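Local coordinates for putative cobalamin synthesis related protein (PDB 2NPN) that binds S-adenosylmethionine and probably acts as a precorrin-6A synthase (deacetylating), a methyltransferase of cobalamin biosynthesis, at residues Y6-G11 with A104-V109; A31-D36 with P60-T65; H152-N157 with T244-E249; I159-H164 with R179-V184. All coordinates share one frame; numbering follows the deposited sequence.

Interaction 1. Residues Y6-G11 with A104-V109; sequences YVIGIG and AVAFLV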
# COMPACT_ATOMS: atom_id res chain seq x y z
N TYR A 6 -10.40 -12.02 -7.32
CA TYR A 6 -10.56 -10.61 -7.06
C TYR A 6 -9.27 -10.15 -6.40
O TYR A 6 -8.80 -10.76 -5.45
CB TYR A 6 -11.70 -10.32 -6.10
CG TYR A 6 -13.05 -10.59 -6.62
CD1 TYR A 6 -13.63 -9.72 -7.51
CD2 TYR A 6 -13.79 -11.67 -6.15
CE1 TYR A 6 -14.90 -9.91 -7.98
CE2 TYR A 6 -15.09 -11.89 -6.62
CZ TYR A 6 -15.63 -10.99 -7.53
OH TYR A 6 -16.90 -11.18 -8.02
N VAL A 7 -8.72 -9.03 -6.88
CA VAL A 7 -7.56 -8.43 -6.23
C VAL A 7 -8.07 -7.10 -5.68
O VAL A 7 -8.38 -6.19 -6.44
CB VAL A 7 -6.39 -8.22 -7.22
CG1 VAL A 7 -5.20 -7.59 -6.50
CG2 VAL A 7 -6.02 -9.58 -7.86
N ILE A 8 -8.23 -7.07 -4.37
CA ILE A 8 -9.06 -6.04 -3.75
C ILE A 8 -8.21 -5.05 -2.94
O ILE A 8 -7.62 -5.41 -1.91
CB ILE A 8 -10.17 -6.64 -2.81
CG1 ILE A 8 -10.96 -7.73 -3.55
CG2 ILE A 8 -11.05 -5.50 -2.26
CD1 ILE A 8 -12.14 -8.24 -2.80
N GLY A 9 -8.23 -3.79 -3.32
CA GLY A 9 -7.62 -2.76 -2.52
C GLY A 9 -8.50 -2.51 -1.30
O GLY A 9 -9.71 -2.33 -1.43
N ILE A 10 -7.89 -2.56 -0.13
CA ILE A 10 -8.65 -2.38 1.11
C ILE A 10 -8.36 -1.05 1.81
O ILE A 10 -8.76 -0.87 2.95
CB ILE A 10 -8.49 -3.59 2.09
CG1 ILE A 10 -7.03 -3.80 2.52
CG2 ILE A 10 -9.04 -4.84 1.44
CD1 ILE A 10 -6.80 -4.76 3.72
N GLY A 11 -7.72 -0.12 1.10
CA GLY A 11 -7.51 1.18 1.67
C GLY A 11 -6.35 1.22 2.66
O GLY A 11 -5.55 0.31 2.76
N ALA A 104 -14.80 -18.18 -6.28
CA ALA A 104 -14.11 -16.90 -6.23
C ALA A 104 -13.18 -16.85 -5.03
O ALA A 104 -13.55 -17.28 -3.93
CB ALA A 104 -15.09 -15.78 -6.16
N VAL A 105 -11.98 -16.33 -5.26
CA VAL A 105 -11.02 -16.03 -4.19
C VAL A 105 -10.70 -14.55 -4.24
O VAL A 105 -10.67 -13.96 -5.32
CB VAL A 105 -9.73 -16.88 -4.32
CG1 VAL A 105 -9.08 -16.74 -5.63
CG2 VAL A 105 -8.70 -16.61 -3.19
N ALA A 106 -10.52 -13.95 -3.07
CA ALA A 106 -10.12 -12.55 -2.96
C ALA A 106 -8.70 -12.47 -2.38
O ALA A 106 -8.44 -13.06 -1.31
CB ALA A 106 -11.10 -11.77 -2.03
N PHE A 107 -7.81 -11.70 -3.03
CA PHE A 107 -6.53 -11.31 -2.46
C PHE A 107 -6.66 -9.89 -1.92
O PHE A 107 -7.14 -9.01 -2.64
CB PHE A 107 -5.42 -11.31 -3.50
CG PHE A 107 -4.89 -12.67 -3.87
CD1 PHE A 107 -3.62 -13.06 -3.44
CD2 PHE A 107 -5.62 -13.51 -4.66
CE1 PHE A 107 -3.09 -14.27 -3.79
CE2 PHE A 107 -5.11 -14.75 -5.04
CZ PHE A 107 -3.81 -15.14 -4.59
N LEU A 108 -6.22 -9.65 -0.68
CA LEU A 108 -6.33 -8.33 -0.07
C LEU A 108 -5.03 -7.60 -0.27
O LEU A 108 -3.93 -8.15 -0.02
CB LEU A 108 -6.66 -8.47 1.41
CG LEU A 108 -7.86 -9.34 1.73
CD1 LEU A 108 -8.07 -9.33 3.25
CD2 LEU A 108 -9.07 -8.89 0.95
N VAL A 109 -5.12 -6.32 -0.65
CA VAL A 109 -3.94 -5.50 -0.89
C VAL A 109 -4.16 -4.16 -0.20
O VAL A 109 -5.20 -3.50 -0.42
CB VAL A 109 -3.70 -5.25 -2.41
CG1 VAL A 109 -2.48 -4.37 -2.60
CG2 VAL A 109 -3.53 -6.61 -3.13
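Tyr6 and Val105 open a ladder of five backbone hydrogen bonds between parallel strands. Tyr6 N donates to Val105 O, Phe107 N to Tyr6 O, Ile8 N to Phe107 O, Val109 N to Ile8 O and Ile10 N to Val109 O. All five fall within a narrow range, from 2.8 Å for Tyr6 N to Val105 O up to 2.9 Å for Ile10 N to Val109 O. The straightest is Ile8 N to Phe107 O, with 173° at the hydrogen, whereas Val109 N approaches Ile8 O tilted 32° from the carbonyl plane.

Side chains fill in on both faces. On the face of Ile8 and Ala106, the CD1 methyl of Ile8 rests on Ala106 CB at 3.8 Å, and the Tyr6 ring presents CE2 to Ala104 CB at 3.9 Å. On the other face Val7 CG1 meets Val109 CG2 at 3.9 Å, the two side chains crossing obliquely. At Ile10, CG1 is held between the backbone N and the carbonyl carbon (chi1 61°), which brings CG1 to 3.5 Å from Val109 O. Ile10 and Leu108 cross at about a right angle, CG2 of Ile10 meeting CD2 of Leu108 at 4.1 Å.

Beyond this shell, Asp112 near the strand end is a binding residue for S-adenosylmethionine, and the side chain of Val109 lies about 5 Å from the cofactor. Helix 119-130 packs on Val7, Phe107 and Val109, helix 42-55 on Ile10 and Leu108, and strands 134-139 and 31-35 continue the parallel sheet beyond 3-9 and 104-109 respectively.

Interaction 2. Residues A31-D36 with P60-T65; sequences AIVALD and PIYAVT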
# COMPACT_ATOMS: atom_id res chain seq x y z
N ALA A 31 -12.85 -17.79 -0.45
CA ALA A 31 -11.57 -17.81 0.21
C ALA A 31 -10.91 -16.46 0.10
O ALA A 31 -11.11 -15.79 -0.87
CB ALA A 31 -10.65 -18.86 -0.38
N ILE A 32 -10.11 -16.12 1.11
CA ILE A 32 -9.39 -14.86 1.19
C ILE A 32 -7.91 -15.12 1.44
O ILE A 32 -7.54 -15.86 2.35
CB ILE A 32 -9.96 -13.92 2.26
CG1 ILE A 32 -11.41 -13.57 1.95
CG2 ILE A 32 -9.14 -12.63 2.31
CD1 ILE A 32 -12.10 -12.73 3.03
N VAL A 33 -7.06 -14.47 0.65
CA VAL A 33 -5.59 -14.62 0.74
C VAL A 33 -4.99 -13.22 0.91
O VAL A 33 -5.46 -12.21 0.36
CB VAL A 33 -4.99 -15.27 -0.54
CG1 VAL A 33 -3.43 -15.40 -0.44
CG2 VAL A 33 -5.63 -16.65 -0.83
N ALA A 34 -3.88 -13.16 1.63
CA ALA A 34 -3.11 -11.93 1.70
C ALA A 34 -1.63 -12.28 1.65
O ALA A 34 -1.18 -13.15 2.39
CB ALA A 34 -3.43 -11.19 2.96
N LEU A 35 -0.89 -11.62 0.75
CA LEU A 35 0.55 -11.85 0.65
C LEU A 35 1.22 -10.78 1.50
O LEU A 35 1.01 -9.59 1.27
CB LEU A 35 0.99 -11.77 -0.82
CG LEU A 35 0.24 -12.72 -1.77
CD1 LEU A 35 0.60 -12.48 -3.25
CD2 LEU A 35 0.48 -14.20 -1.40
N ASP A 36 1.98 -11.20 2.50
CA ASP A 36 2.62 -10.27 3.44
C ASP A 36 4.14 -10.25 3.30
O ASP A 36 4.75 -11.25 2.93
CB ASP A 36 2.22 -10.62 4.88
CG ASP A 36 0.74 -10.39 5.15
OD1 ASP A 36 0.12 -9.56 4.46
OD2 ASP A 36 0.21 -11.02 6.09
N PRO A 60 -11.93 -17.15 6.87
CA PRO A 60 -10.55 -16.97 7.36
C PRO A 60 -9.64 -16.32 6.33
O PRO A 60 -9.83 -16.50 5.14
CB PRO A 60 -10.06 -18.41 7.63
CG PRO A 60 -10.93 -19.27 6.80
CD PRO A 60 -12.27 -18.58 6.72
N ILE A 61 -8.67 -15.55 6.82
CA ILE A 61 -7.65 -14.98 5.93
C ILE A 61 -6.47 -15.93 5.92
O ILE A 61 -5.92 -16.27 7.01
CB ILE A 61 -7.16 -13.61 6.43
CG1 ILE A 61 -8.32 -12.60 6.46
CG2 ILE A 61 -6.00 -13.13 5.56
CD1 ILE A 61 -7.95 -11.25 7.18
N TYR A 62 -6.10 -16.38 4.72
CA TYR A 62 -4.88 -17.17 4.47
C TYR A 62 -3.72 -16.22 4.19
O TYR A 62 -3.58 -15.70 3.08
CB TYR A 62 -5.11 -18.12 3.29
CG TYR A 62 -3.98 -19.08 2.97
CD1 TYR A 62 -3.77 -20.22 3.75
CD2 TYR A 62 -3.16 -18.87 1.86
CE1 TYR A 62 -2.74 -21.12 3.44
CE2 TYR A 62 -2.11 -19.75 1.56
CZ TYR A 62 -1.92 -20.87 2.35
OH TYR A 62 -0.90 -21.76 2.04
N ALA A 63 -2.92 -15.93 5.22
CA ALA A 63 -1.84 -14.96 5.09
C ALA A 63 -0.54 -15.69 4.76
O ALA A 63 -0.11 -16.57 5.51
CB ALA A 63 -1.68 -14.13 6.37
N VAL A 64 0.04 -15.37 3.61
CA VAL A 64 1.28 -15.98 3.17
C VAL A 64 2.44 -15.05 3.46
O VAL A 64 2.46 -13.90 2.96
CB VAL A 64 1.24 -16.30 1.67
CG1 VAL A 64 2.56 -16.97 1.22
CG2 VAL A 64 0.05 -17.17 1.36
N THR A 65 3.41 -15.54 4.24
CA THR A 65 4.57 -14.76 4.66
C THR A 65 5.86 -15.44 4.16
O THR A 65 5.87 -16.64 3.88
CB THR A 65 4.61 -14.57 6.21
OG1 THR A 65 3.27 -14.55 6.73
CG2 THR A 65 5.31 -13.25 6.57
O HOH W 1 -9.63 -18.41 3.04
O HOH W 2 1.49 -12.32 8.13
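Val33 overlaps Tyr62 on the face the two share: the side chains lie side by side and point the same way, with Val33 CG1 at the ring edge, 4.2 Å from Tyr62 CD2. Both torsions contribute, since Val33 CG1 and Tyr62 CG (chi1 -176°) are each anti to their own backbone N. Two residues on, Leu35 repeats the arrangement with Val64, its CD2 reaching 3.8 Å from Val64 CB. The reverse face is carried by Ala34 CB against Ile61 CG2 at 4.1 Å and by Ile32 CG2 against Ile61 CG1 at 4.2 Å.

Four backbone bonds hold the strands in parallel register: Tyr62 N to Ile32 O, Ala34 N to Tyr62 O, Val64 N to Ala34 O and Asp36 N to Val64 O. Ala34 N stands above the carbonyl plane of Tyr62, 36° out of it, while Asp36 N reaches Val64 O at 2.8 Å almost straight, with 175° at the hydrogen.

Water finishes both ends. One molecule accepts from Ile32 N and donates to Pro60 O; another donates to Asp36 OD2, 2.7 Å away, and is also hydrogen-bonded to Thr65 OG1. The other carboxylate oxygen, Asp36 OD1, forms a salt bridge with Arg48 of helix 42-55.

Helix 42-55 joins the two strands in a beta-alpha-beta crossover, and 61-64 is the outermost strand on this side of the parallel sheet in the chain's N-terminal alpha/beta half, as in tetrapyrrole methylases.

Interaction 3. Residues H152-N157 with T244-E249; sequences HGILIN and TYLLRE. With SAM (S-adenosylmethionine), chain C.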
# COMPACT_ATOMS: atom_id res chain seq x y z
N HIS A 152 -4.54 16.45 5.09
CA HIS A 152 -4.00 17.83 5.06
C HIS A 152 -4.88 18.88 4.36
O HIS A 152 -4.60 20.10 4.48
CB HIS A 152 -2.62 17.86 4.43
CG HIS A 152 -1.52 17.38 5.34
ND1 HIS A 152 -1.07 18.15 6.41
CD2 HIS A 152 -0.76 16.26 5.33
CE1 HIS A 152 -0.06 17.51 6.99
NE2 HIS A 152 0.15 16.37 6.35
N GLY A 153 -5.93 18.41 3.66
CA GLY A 153 -6.85 19.29 2.97
C GLY A 153 -6.21 20.07 1.85
O GLY A 153 -6.49 21.28 1.67
N ILE A 154 -5.35 19.39 1.09
CA ILE A 154 -4.63 20.02 0.02
C ILE A 154 -4.90 19.34 -1.34
O ILE A 154 -5.41 18.20 -1.43
CB ILE A 154 -3.09 20.01 0.25
CG1 ILE A 154 -2.54 18.60 0.36
CG2 ILE A 154 -2.72 20.83 1.51
CD1 ILE A 154 -1.00 18.53 0.42
N LEU A 155 -4.57 20.07 -2.39
CA LEU A 155 -4.54 19.52 -3.74
C LEU A 155 -3.18 18.88 -4.00
O LEU A 155 -2.13 19.33 -3.47
CB LEU A 155 -4.83 20.62 -4.77
CG LEU A 155 -6.21 21.30 -4.55
CD1 LEU A 155 -6.40 22.60 -5.37
CD2 LEU A 155 -7.32 20.29 -4.79
N ILE A 156 -3.18 17.83 -4.80
CA ILE A 156 -1.94 17.12 -5.14
C ILE A 156 -1.14 17.85 -6.21
O ILE A 156 0.03 17.54 -6.45
CB ILE A 156 -2.24 15.62 -5.58
CG1 ILE A 156 -1.00 14.76 -5.39
CG2 ILE A 156 -2.76 15.53 -7.00
CD1 ILE A 156 -1.19 13.25 -5.79
N ASN A 157 -1.77 18.83 -6.86
CA ASN A 157 -1.11 19.62 -7.90
C ASN A 157 -1.53 21.08 -7.81
O ASN A 157 -2.65 21.38 -7.40
CB ASN A 157 -1.48 19.09 -9.29
CG ASN A 157 -2.99 19.09 -9.54
OD1 ASN A 157 -3.67 18.15 -9.12
ND2 ASN A 157 -3.52 20.13 -10.21
N THR A 244 4.38 8.91 4.21
CA THR A 244 4.26 9.39 2.82
C THR A 244 4.33 10.91 2.95
O THR A 244 3.84 11.48 3.94
CB THR A 244 2.90 8.95 2.18
OG1 THR A 244 2.77 7.51 2.17
CG2 THR A 244 2.74 9.41 0.71
N TYR A 245 4.94 11.57 1.97
CA TYR A 245 5.02 13.02 2.05
C TYR A 245 4.97 13.62 0.64
O TYR A 245 5.28 12.96 -0.33
CB TYR A 245 6.22 13.49 2.85
CG TYR A 245 7.59 12.97 2.43
CD1 TYR A 245 8.43 13.75 1.63
CD2 TYR A 245 8.10 11.75 2.90
CE1 TYR A 245 9.72 13.30 1.25
CE2 TYR A 245 9.36 11.34 2.54
CZ TYR A 245 10.19 12.12 1.72
OH TYR A 245 11.49 11.68 1.42
N LEU A 246 4.62 14.90 0.59
CA LEU A 246 4.54 15.65 -0.66
C LEU A 246 5.47 16.85 -0.49
O LEU A 246 5.39 17.53 0.54
CB LEU A 246 3.11 16.12 -0.94
CG LEU A 246 2.88 16.74 -2.32
CD1 LEU A 246 1.37 16.49 -2.75
CD2 LEU A 246 3.27 18.18 -2.36
N LEU A 247 6.38 17.05 -1.42
CA LEU A 247 7.29 18.22 -1.46
C LEU A 247 6.83 19.09 -2.61
O LEU A 247 6.52 18.63 -3.69
CB LEU A 247 8.72 17.75 -1.74
CG LEU A 247 9.37 16.83 -0.70
CD1 LEU A 247 10.85 16.46 -1.14
CD2 LEU A 247 9.34 17.42 0.64
N ARG A 248 6.78 20.37 -2.33
CA ARG A 248 6.37 21.37 -3.32
C ARG A 248 7.28 22.57 -3.20
O ARG A 248 7.47 23.09 -2.11
CB ARG A 248 4.91 21.76 -3.12
CG ARG A 248 4.35 22.67 -4.18
CD ARG A 248 2.83 22.79 -4.10
NE ARG A 248 2.18 21.52 -4.48
CZ ARG A 248 0.95 21.12 -4.14
NH1 ARG A 248 0.13 21.89 -3.40
NH2 ARG A 248 0.52 19.94 -4.52
N GLU A 249 7.74 23.04 -4.35
CA GLU A 249 8.62 24.22 -4.40
C GLU A 249 7.72 25.44 -4.46
O GLU A 249 7.14 25.76 -5.49
CB GLU A 249 9.57 24.16 -5.60
CG GLU A 249 10.73 25.07 -5.45
CD GLU A 249 11.74 24.55 -4.41
OE1 GLU A 249 11.50 23.52 -3.75
OE2 GLU A 249 12.78 25.19 -4.31
N SAM C . -0.56 0.00 -2.51
CA SAM C . -0.27 0.98 -1.42
C SAM C . -1.08 2.25 -1.58
O SAM C . -0.96 3.17 -0.73
OXT SAM C . -1.89 2.34 -2.53
CB SAM C . 1.24 1.29 -1.37
CG SAM C . 2.10 0.11 -0.94
SD SAM C . 3.88 0.45 -0.73
CE SAM C . 4.39 -1.26 -0.38
C5' SAM C . 4.14 1.04 0.98
C4' SAM C . 4.34 2.57 1.10
O4' SAM C . 3.10 3.19 1.05
C3' SAM C . 4.95 3.04 2.41
O3' SAM C . 6.35 2.96 2.42
C2' SAM C . 4.46 4.46 2.53
O2' SAM C . 5.17 5.29 1.63
C1' SAM C . 3.05 4.25 2.01
N9 SAM C . 2.08 3.94 3.08
C8 SAM C . 1.25 2.83 3.12
N7 SAM C . 0.43 2.90 4.17
C5 SAM C . 0.68 4.09 4.80
C6 SAM C . 0.11 4.72 5.89
N6 SAM C . -0.91 4.15 6.59
N1 SAM C . 0.59 5.96 6.28
C2 SAM C . 1.58 6.58 5.55
N3 SAM C . 2.15 5.96 4.46
C4 SAM C . 1.70 4.75 4.07
O HOH W 3 -2.67 22.57 -2.47
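The strand that carries this contact begins in the S-adenosylmethionine pocket, where Thr244 OG1 donates a 2.8 Å hydrogen bond to N3 of the adenine; the contact itself lies farther along, where Leu246 and Arg248 meet the loop 152-157. The cofactor is also hydrogen-bonded to Ala144 N, Leu208 N and Asp243 O.

At the far end of the contact, the Arg248 guanidinium faces the loop backbone edge-on. Its NH2 donates to Leu155 O at 2.9 Å and 168°, with the oxygen only 3° out of the guanidinium plane; NH1 adds a weak bond of 3.4 Å to the same Leu155 O. Ile156 O also lies at that edge, 3.1 Å from Arg248 NH2. The side chain runs out with CG anti to the backbone N (chi1 -174°) and then bends at chi3. Its NE is taken by Asn181 OD1 from the neighbouring strand, so the group is held from two directions. A water accepts from Leu155 N and, weakly, from Arg248 NH1.

In the fold, the loop leaves helix 144-152 through a Schellman motif at Gly153 and passes over one face of the mixed sheet, in which 243-249 is flanked by antiparallel strands 181-185 and 200-206. Apolar contacts complete this face: Leu246 CD1 touches Ile156 CG1 at 3.9 Å, the two side chains crossing at about a right angle, and approaches Ile154 CD1 more loosely at 4.5 Å. Leu148 of the helix and Trp203 of strand 200-206 also pack against Leu246.

Interaction 4. Residues I159-H164 with R179-V184; sequences IGEAIH and RRNCVV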
# COMPACT_ATOMS: atom_id res chain seq x y z
N ILE A 159 -2.34 24.38 -10.45
CA ILE A 159 -3.00 24.42 -11.75
C ILE A 159 -2.06 24.05 -12.90
O ILE A 159 -0.98 24.62 -13.06
CB ILE A 159 -3.72 25.77 -12.04
CG1 ILE A 159 -4.83 25.99 -11.00
CG2 ILE A 159 -4.31 25.71 -13.45
CD1 ILE A 159 -5.42 27.44 -10.91
N GLY A 160 -2.48 23.03 -13.65
CA GLY A 160 -1.75 22.50 -14.79
C GLY A 160 -0.46 21.76 -14.50
O GLY A 160 0.25 21.41 -15.45
N GLU A 161 -0.15 21.54 -13.23
CA GLU A 161 1.19 21.07 -12.80
C GLU A 161 1.27 19.55 -12.82
O GLU A 161 0.34 18.85 -12.37
CB GLU A 161 1.46 21.52 -11.36
CG GLU A 161 2.89 21.34 -10.91
CD GLU A 161 3.18 21.95 -9.53
OE1 GLU A 161 2.28 21.99 -8.64
OE2 GLU A 161 4.35 22.41 -9.37
N ALA A 162 2.43 19.01 -13.22
CA ALA A 162 2.67 17.59 -13.14
C ALA A 162 2.82 17.11 -11.71
O ALA A 162 3.17 17.91 -10.84
CB ALA A 162 3.97 17.21 -13.95
N ILE A 163 2.58 15.81 -11.49
CA ILE A 163 2.69 15.19 -10.22
C ILE A 163 3.70 14.05 -10.38
O ILE A 163 3.46 13.16 -11.16
CB ILE A 163 1.38 14.58 -9.76
CG1 ILE A 163 0.30 15.66 -9.66
CG2 ILE A 163 1.58 13.89 -8.42
CD1 ILE A 163 -0.99 15.22 -10.18
N HIS A 164 4.80 14.11 -9.67
CA HIS A 164 5.80 13.07 -9.80
C HIS A 164 5.76 12.21 -8.53
O HIS A 164 6.13 12.70 -7.47
CB HIS A 164 7.16 13.71 -9.98
CG HIS A 164 8.21 12.74 -10.41
ND1 HIS A 164 8.30 12.31 -11.70
CD2 HIS A 164 9.18 12.12 -9.71
CE1 HIS A 164 9.30 11.44 -11.79
NE2 HIS A 164 9.83 11.30 -10.59
N ARG A 179 10.92 17.63 -8.78
CA ARG A 179 10.84 17.87 -7.35
C ARG A 179 10.02 19.12 -7.00
O ARG A 179 9.79 19.40 -5.81
CB ARG A 179 12.22 17.92 -6.75
CG ARG A 179 12.84 16.54 -6.67
CD ARG A 179 14.10 16.56 -5.85
NE ARG A 179 15.24 16.89 -6.70
CZ ARG A 179 15.89 18.05 -6.73
NH1 ARG A 179 16.88 18.19 -7.59
NH2 ARG A 179 15.57 19.06 -5.93
N ARG A 180 9.55 19.86 -8.00
CA ARG A 180 8.71 21.00 -7.76
C ARG A 180 7.34 20.60 -7.17
O ARG A 180 6.67 21.41 -6.52
CB ARG A 180 8.50 21.82 -9.01
CG ARG A 180 9.77 22.60 -9.40
CD ARG A 180 9.48 23.58 -10.56
NE ARG A 180 8.47 24.59 -10.20
CZ ARG A 180 8.71 25.68 -9.48
NH1 ARG A 180 9.93 25.97 -9.04
NH2 ARG A 180 7.72 26.53 -9.20
N ASN A 181 6.95 19.36 -7.46
CA ASN A 181 5.67 18.82 -6.94
C ASN A 181 5.78 17.31 -7.00
O ASN A 181 5.49 16.69 -8.04
CB ASN A 181 4.55 19.33 -7.77
CG ASN A 181 3.22 18.95 -7.22
OD1 ASN A 181 2.94 19.30 -6.08
ND2 ASN A 181 2.37 18.30 -8.02
N CYS A 182 6.24 16.73 -5.91
CA CYS A 182 6.44 15.31 -5.92
C CYS A 182 5.91 14.69 -4.64
O CYS A 182 5.74 15.35 -3.63
CB CYS A 182 7.90 15.01 -6.14
SG CYS A 182 9.00 15.55 -4.85
N VAL A 183 5.55 13.44 -4.78
CA VAL A 183 5.09 12.59 -3.67
C VAL A 183 6.13 11.49 -3.46
O VAL A 183 6.57 10.86 -4.44
CB VAL A 183 3.74 11.96 -3.98
CG1 VAL A 183 3.33 10.99 -2.83
CG2 VAL A 183 2.70 13.05 -4.20
N VAL A 184 6.54 11.25 -2.22
CA VAL A 184 7.58 10.29 -1.91
C VAL A 184 7.02 9.18 -1.00
O VAL A 184 6.40 9.46 0.03
CB VAL A 184 8.78 10.93 -1.25
CG1 VAL A 184 9.89 9.93 -1.03
CG2 VAL A 184 9.27 12.15 -2.04
O HOH W 4 5.79 23.48 -11.13
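The carboxylate of Glu161 and the amide of Asn181 stack with their planes 4° apart, the two side chains meeting at a slant. Glu161 CD lies 3.4 Å from Asn181 CB, and Glu161 OE1 is 3.5 Å from Asn181 CG. At the amide edge, Asn181 ND2 donates to Ala162 O at 3.0 Å and 168°, with the oxygen 6° out of the amide plane. The same nitrogen also bonds Ile156 O, and Asn181 OD1 accepts from Arg248 NE, so the amide's rotation is fixed by partners at both ends. Ile163 runs alongside, its CG1 3.7 Å from Asn181 ND2.

Beyond the amide the backbones pair in parallel. His164 N donates to Asn181 O at 3.1 Å, and Val183 N returns a bond to His164 O. This bridge begins strand 164-167, the edge strand beside 181-185 in the mixed sheet.

Glu161 OE2 has its direct ionic partner in Arg158, while Arg180 pairs with Asp251. A water links Glu161 and Arg180, donating to Glu161 OE2 and accepting from Arg180 NE. The stack sets the carboxylate over an uncharged amide, and the nearby arginines would be expected to favour the charged form of Glu161, while the three amide bonds tie loop 159-164, residue Ile156 and strand 243-249 to one side chain.

Interactions 1 and 2 share the parallel sheet, where strand 104-109 pairs with 31-35 through Ala106 O to Val33 N; interaction 1 is buried, interaction 2 lies at the partly exposed margin. Interactions 3 and 4, both partly buried, belong to the mixed sheet across the chain's centre, their centres about 8 Å apart and joined by Arg248 NE to Asn181 OD1. There, side-chain groups bonding to loop carbonyls take over much of the work that backbone ladders do in the first pair. Interactions 1 and 3 stand about 28 Å apart, centre to centre; interaction 3 holds Thr244, hydrogen-bonded to S-adenosylmethionine, whereas interaction 1 only comes near it, through Val109.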